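Local coordinates for protein putative histidinol-phosphate aminotransferase (Erwinia carotovora atroseptica, PDB 3LY1) that probably acts as a pyridoxal-phosphate-dependent aminotransferase of the histidinol-phosphate type, transferring amino groups with the help of its bound cofactor, at residues N22-P27 with R329-T334. Residues are numbered along the deposited sequence; the frame is centred on the assembly and turned at random.
Sequences NFNENP and RISLGT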
loop_
_atom_site.group_PDB
_atom_site.type_symbol
_atom_site.label_atom_id
_atom_site.label_comp_id
_atom_site.label_asym_id
_atom_site.label_seq_id
_atom_site.Cartn_x
_atom_site.Cartn_y
_atom_site.Cartn_z
ATOM N N ASN A 22 -4.382 13.771 -18.262
ATOM C CA ASN A 22 -3.388 14.417 -17.417
ATOM C C ASN A 22 -2.457 13.474 -16.644
ATOM O O ASN A 22 -1.385 13.902 -16.226
ATOM C CB ASN A 22 -4.048 15.423 -16.447
ATOM C CG ASN A 22 -5.242 14.855 -15.655
ATOM O OD1 ASN A 22 -5.799 13.772 -15.967
ATOM N ND2 ASN A 22 -5.680 15.639 -14.641
ATOM N N PHE A 23 -2.868 12.225 -16.437
ATOM C CA PHE A 23 -2.140 11.321 -15.528
ATOM C C PHE A 23 -1.808 9.936 -16.127
ATOM O O PHE A 23 -1.560 8.972 -15.384
ATOM C CB PHE A 23 -2.935 11.145 -14.216
ATOM C CG PHE A 23 -3.089 12.418 -13.401
ATOM C CD1 PHE A 23 -1.979 13.244 -13.117
ATOM C CD2 PHE A 23 -4.329 12.776 -12.886
ATOM C CE1 PHE A 23 -2.139 14.406 -12.339
ATOM C CE2 PHE A 23 -4.500 13.934 -12.134
ATOM C CZ PHE A 23 -3.418 14.753 -11.870
ATOM N N ASN A 24 -1.767 9.837 -17.455
ATOM C CA ASN A 24 -1.461 8.595 -18.171
ATOM C C ASN A 24 -2.315 7.404 -17.756
ATOM O O ASN A 24 -1.878 6.236 -17.819
ATOM C CB ASN A 24 0.034 8.218 -18.053
ATOM C CG ASN A 24 0.981 9.281 -18.601
ATOM O OD1 ASN A 24 2.204 9.334 -18.225
ATOM N ND2 ASN A 24 0.464 10.129 -19.467
ATOM N N GLU A 25 -3.530 7.686 -17.314
ATOM C CA GLU A 25 -4.471 6.631 -16.970
ATOM C C GLU A 25 -5.004 6.072 -18.269
ATOM O O GLU A 25 -5.099 6.789 -19.265
ATOM C CB GLU A 25 -5.605 7.182 -16.085
ATOM C CG GLU A 25 -5.056 7.869 -14.809
ATOM C CD GLU A 25 -5.994 8.915 -14.209
ATOM O OE1 GLU A 25 -6.572 9.736 -14.966
ATOM O OE2 GLU A 25 -6.118 8.938 -12.961
ATOM N N ASN A 26 -5.368 4.793 -18.272
ATOM C CA ASN A 26 -5.984 4.164 -19.420
ATOM C C ASN A 26 -7.416 4.694 -19.421
ATOM O O ASN A 26 -8.040 4.679 -18.353
ATOM C CB ASN A 26 -5.987 2.646 -19.240
ATOM C CG ASN A 26 -6.311 1.888 -20.510
ATOM O OD1 ASN A 26 -7.265 2.222 -21.244
ATOM N ND2 ASN A 26 -5.555 0.824 -20.758
ATOM N N PRO A 27 -7.899 5.238 -20.576
ATOM C CA PRO A 27 -9.233 5.861 -20.689
ATOM C C PRO A 27 -10.347 4.832 -20.856
ATOM O O PRO A 27 -11.540 5.174 -20.758
ATOM C CB PRO A 27 -9.114 6.714 -21.957
ATOM C CG PRO A 27 -8.157 5.926 -22.822
ATOM C CD PRO A 27 -7.136 5.377 -21.835
ATOM N N ARG A 329 3.078 17.222 -22.050
ATOM C CA ARG A 329 2.784 15.823 -22.108
ATOM C C ARG A 329 1.282 15.694 -22.120
ATOM O O ARG A 329 0.589 16.155 -21.181
ATOM C CB ARG A 329 3.357 15.080 -20.883
ATOM C CG ARG A 329 3.235 13.544 -21.068
ATOM C CD ARG A 329 3.483 12.776 -19.744
ATOM N NE ARG A 329 2.386 13.042 -18.810
ATOM C CZ ARG A 329 2.411 12.769 -17.520
ATOM N NH1 ARG A 329 3.500 12.243 -16.967
ATOM N NH2 ARG A 329 1.354 13.058 -16.773
ATOM N N ILE A 330 0.774 15.109 -23.199
ATOM C CA ILE A 330 -0.634 14.947 -23.415
ATOM C C ILE A 330 -0.943 13.462 -23.322
ATOM O O ILE A 330 -0.481 12.696 -24.151
ATOM C CB ILE A 330 -1.036 15.379 -24.849
ATOM C CG1 ILE A 330 -0.629 16.815 -25.144
ATOM C CG2 ILE A 330 -2.529 15.159 -25.060
ATOM C CD1 ILE A 330 -1.196 17.863 -24.191
ATOM N N SER A 331 -1.696 13.023 -22.318
ATOM C CA SER A 331 -2.079 11.590 -22.287
ATOM C C SER A 331 -3.064 11.230 -23.405
ATOM O O SER A 331 -3.849 12.053 -23.904
ATOM C CB SER A 331 -2.609 11.137 -20.894
ATOM O OG SER A 331 -1.768 11.679 -19.846
ATOM N N LEU A 332 -3.056 9.975 -23.789
ATOM C CA LEU A 332 -3.933 9.558 -24.870
ATOM C C LEU A 332 -5.265 9.090 -24.299
ATOM O O LEU A 332 -5.326 8.146 -23.520
ATOM C CB LEU A 332 -3.260 8.521 -25.739
ATOM C CG LEU A 332 -2.005 8.963 -26.504
ATOM C CD1 LEU A 332 -1.380 7.777 -27.292
ATOM C CD2 LEU A 332 -2.282 10.133 -27.437
ATOM N N GLY A 333 -6.316 9.830 -24.638
ATOM C CA GLY A 333 -7.695 9.463 -24.311
ATOM C C GLY A 333 -8.277 8.463 -25.292
ATOM O O GLY A 333 -7.563 7.879 -26.102
ATOM N N THR A 334 -9.592 8.255 -25.223
ATOM C CA THR A 334 -10.258 7.352 -26.162
ATOM C C THR A 334 -10.165 8.017 -27.537
ATOM O O THR A 334 -9.912 9.228 -27.604
ATOM C CB THR A 334 -11.750 7.131 -25.821
ATOM O OG1 THR A 334 -12.485 8.353 -26.011
ATOM C CG2 THR A 334 -11.914 6.632 -24.380
#
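Asn24 and Ser331 meet where the N-terminal loop of this fold-type I pyridoxal-phosphate enzyme, probably an aminotransferase, crosses the end of strand 327-331, at the wall of the active site. Ser331 OG takes the backbone N-H of Asn24 at 3.0 Å, a moderately bent bond of 148°, and the same oxygen also receives a weak bond from Asn24 ND2 at 2.7 Å. With CG beside its own backbone N (chi1 -59°), the Asn24 amide doubles back so that main chain and side chain of one residue converge on a single hydroxyl. Asn24 OD1 points the other way and sits over one face of the Arg329 guanidinium, toward its rim, 3.4 Å from Arg329 NH1 but at an angle too poor for a hydrogen bond; the amide and guanidinium planes are 53° apart. Asn22 O lies instead at the guanidinium edge, in its plane, where Arg329 NH2 gives it a weak bond of 2.9 Å. The Arg329 chain, bent at chi3, turns this edge toward the loop. Its NH1 is bonded to Asn152, a cofactor-binding residue, and NH2 also holds a citrate, probably from the crystallisation liquor; a substrate carboxylate might lie similarly, as in related aminotransferases. Farther out, Asn24 O accepts Asn293 ND2 and, weakly, Lys213 NZ, while Asn26 ND2 bonds the Lys213 carbonyl, tying the loop to a pocket lysine. Glu25 faces the second subunit, with a salt bridge to its Arg47 and a bond to the backbone N of its Tyr48, so the loop also belongs to the dimer interface. At the far end polar contacts give way to packing: Pro27 lies against the backbone before helix 335-350, its CG 3.5 Å from Gly333 C and its CB 3.7 Å from the Thr334 methyl, CG2.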